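Local coordinates for sugar kinase, pfkB family (Thermotoga maritima, PDB 2AJR), which probably phosphorylates a phosphorylated sugar with ATP, as a pfkB-family carbohydrate kinase and possible 1-phosphofructokinase, at the interface of chains A and B. Sequence-based numbering; all coordinates share one arbitrary frame. Chains: chain A/B, sugar kinase, pfkB family.

The interface of chains A and B. Residues chain A 124-127, 158; chain B 40-42, 45.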
ATOM      1  N   PRO A 124       0.555  -8.796  -7.924  1.00 33.00           N
ATOM      2  CA  PRO A 124       0.350  -9.570  -9.144  1.00 33.17           C
ATOM      3  C   PRO A 124      -0.954  -9.288  -9.884  1.00 34.19           C
ATOM      4  O   PRO A 124      -1.025  -9.541 -11.077  1.00 35.66           O
ATOM      5  CB  PRO A 124       0.350 -11.009  -8.623  1.00 34.41           C
ATOM      6  CG  PRO A 124      -0.210 -10.896  -7.249  1.00 31.43           C
ATOM      7  CD  PRO A 124       0.290  -9.589  -6.706  1.00 32.71           C
ATOM      8  N   GLY A 125      -1.986  -8.820  -9.186  1.00 34.20           N
ATOM      9  CA  GLY A 125      -3.301  -8.655  -9.791  1.00 34.25           C
ATOM     10  C   GLY A 125      -4.227  -9.809  -9.462  1.00 34.20           C
ATOM     11  O   GLY A 125      -3.793 -10.814  -8.930  1.00 35.07           O
ATOM     12  N   PRO A 126      -5.514  -9.681  -9.820  1.00 36.84           N
ATOM     13  CA  PRO A 126      -6.519 -10.702  -9.507  1.00 37.24           C
ATOM     14  C   PRO A 126      -6.426 -11.923 -10.405  1.00 38.28           C
ATOM     15  O   PRO A 126      -5.956 -11.821 -11.526  1.00 38.20           O
ATOM     16  CB  PRO A 126      -7.833  -9.991  -9.806  1.00 35.36           C
ATOM     17  CG  PRO A 126      -7.477  -9.055 -10.905  1.00 35.81           C
ATOM     18  CD  PRO A 126      -6.089  -8.569 -10.602  1.00 35.63           C
ATOM     19  N   ASP A 127      -6.890 -13.059  -9.904  1.00 39.44           N
ATOM     20  CA  ASP A 127      -7.134 -14.228 -10.741  1.00 40.25           C
ATOM     21  C   ASP A 127      -8.283 -13.938 -11.689  1.00 40.39           C
ATOM     22  O   ASP A 127      -9.369 -13.573 -11.251  1.00 41.57           O
ATOM     23  CB  ASP A 127      -7.546 -15.448  -9.899  1.00 40.64           C
ATOM     24  CG  ASP A 127      -6.378 -16.166  -9.261  1.00 38.16           C
ATOM     25  OD1 ASP A 127      -5.233 -15.679  -9.328  1.00 42.44           O
ATOM     26  OD2 ASP A 127      -6.630 -17.231  -8.663  1.00 42.86           O
ATOM     27  N   PRO A 158      -2.685 -13.235 -13.260  1.00 40.18           N
ATOM     28  CA  PRO A 158      -2.695 -14.679 -13.063  1.00 39.68           C
ATOM     29  C   PRO A 158      -3.972 -15.341 -13.569  1.00 38.78           C
ATOM     30  O   PRO A 158      -5.055 -14.771 -13.456  1.00 39.48           O
ATOM     31  CB  PRO A 158      -2.593 -14.846 -11.533  1.00 39.35           C
ATOM     32  CG  PRO A 158      -2.085 -13.602 -11.023  1.00 43.41           C
ATOM     33  CD  PRO A 158      -2.390 -12.510 -12.013  1.00 41.26           C
TER
ATOM     34  N   ILE B  40       5.653  -9.298  -5.938  1.00 26.49           N
ATOM     35  CA  ILE B  40       4.975 -10.175  -5.004  1.00 26.87           C
ATOM     36  C   ILE B  40       4.407 -11.388  -5.746  1.00 29.68           C
ATOM     37  O   ILE B  40       4.000 -11.279  -6.909  1.00 30.56           O
ATOM     38  CB  ILE B  40       3.828  -9.428  -4.307  1.00 27.67           C
ATOM     39  CG1 ILE B  40       4.379  -8.252  -3.473  1.00 32.10           C
ATOM     40  CG2 ILE B  40       3.010 -10.368  -3.402  1.00 23.15           C
ATOM     41  CD1 ILE B  40       5.533  -8.600  -2.482  1.00 18.80           C
ATOM     42  N   ASN B  41       4.390 -12.539  -5.065  1.00 30.66           N
ATOM     43  CA  ASN B  41       3.993 -13.810  -5.670  1.00 28.55           C
ATOM     44  C   ASN B  41       2.502 -13.821  -5.970  1.00 27.07           C
ATOM     45  O   ASN B  41       1.716 -13.200  -5.270  1.00 27.38           O
ATOM     46  CB  ASN B  41       4.474 -15.022  -4.820  1.00 30.44           C
ATOM     47  CG  ASN B  41       3.353 -15.736  -4.047  1.00 37.31           C
ATOM     48  OD1 ASN B  41       2.913 -16.828  -4.447  1.00 44.80           O
ATOM     49  ND2 ASN B  41       2.917 -15.155  -2.925  1.00 38.53           N
ATOM     50  N   ASP B  42       2.126 -14.516  -7.034  1.00 27.96           N
ATOM     51  CA  ASP B  42       0.768 -14.481  -7.552  1.00 29.15           C
ATOM     52  C   ASP B  42      -0.352 -14.719  -6.557  1.00 30.73           C
ATOM     53  O   ASP B  42      -1.468 -14.249  -6.786  1.00 30.39           O
ATOM     54  CB  ASP B  42       0.636 -15.465  -8.685  1.00 29.98           C
ATOM     55  CG  ASP B  42       1.377 -15.011  -9.913  1.00 37.01           C
ATOM     56  OD1 ASP B  42       2.296 -14.167  -9.754  1.00 51.07           O
ATOM     57  OD2 ASP B  42       1.045 -15.491 -11.021  1.00 38.60           O
ATOM     58  N   LYS B  45      -2.574 -11.465  -2.692  1.00 36.34           N
ATOM     59  CA  LYS B  45      -3.420 -10.481  -3.388  1.00 35.68           C
ATOM     60  C   LYS B  45      -3.456  -9.120  -2.663  1.00 35.42           C
ATOM     61  O   LYS B  45      -3.247  -9.046  -1.465  1.00 36.26           O
ATOM     62  CB  LYS B  45      -4.838 -11.043  -3.486  1.00 35.93           C
ATOM     63  CG  LYS B  45      -5.221 -11.741  -4.792  1.00 37.90           C
ATOM     64  CD  LYS B  45      -4.140 -12.521  -5.502  1.00 38.60           C
ATOM     65  CE  LYS B  45      -4.724 -13.221  -6.730  1.00 36.44           C
ATOM     66  NZ  LYS B  45      -3.797 -13.351  -7.880  1.00 32.97           N
TER
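A polar, loop-to-loop patch of a two-fold symmetric dimer interface joins the two kinase chains here, one lysine of chain B being seated between two proline-bearing loops of chain A; the exchange of chains repeats it, so the patch helps hold the deposited dimer, which may be the biological one. B:Lys45 reaches across with a chain bent at chi2 (35°) and again at chi4 (147°), and its amino group is gripped by three oxygens. The NZ donates to the main-chain O of A:Gly125 at 2.7 Å, arriving in the carbonyl plane with a C=O...N angle of 158°. It also binds the carboxylate OD1 of A:Asp127 at 3.1 Å, a salt bridge as well as a hydrogen bond. The two side chains cross at about a right angle, and the amine stands above the carboxylate plane. From its own chain, the carbonyl O of B:Asp42 accepts from NZ at 2.7 Å, nearly along the C=O axis, which ties the lysine tip back to its own loop. The carboxylate and two carbonyls would probably favour the charged amine. A:Pro158 faces this amine tip to tip, its CG 3.6 Å from NZ. The same ring crosses the B:Asp42 side chain obliquely, A:Pro158 CG lying 3.7 Å from OD2 of the B:Asp42 carboxylate. Beside it, A:Pro124 packs against the B:Asp42 backbone, CB to CA at 3.7 Å, while its CG rests near the carbonyl oxygens of B:Asn41 and B:Asp42. An alanine in place of B:Lys45 would remove the amine and probably cost the interface the bond to A:Gly125 O and the salt bridge to A:Asp127, loosening the pairing of the loops. In the fold, A:Pro124 to A:Asp127 link strand 117-122 to helix 130-144, A:Pro158 lies between strand 149-153 and helix 164-174, and the chain B residues lie in the connection from strand 37-39 to strand 46-51.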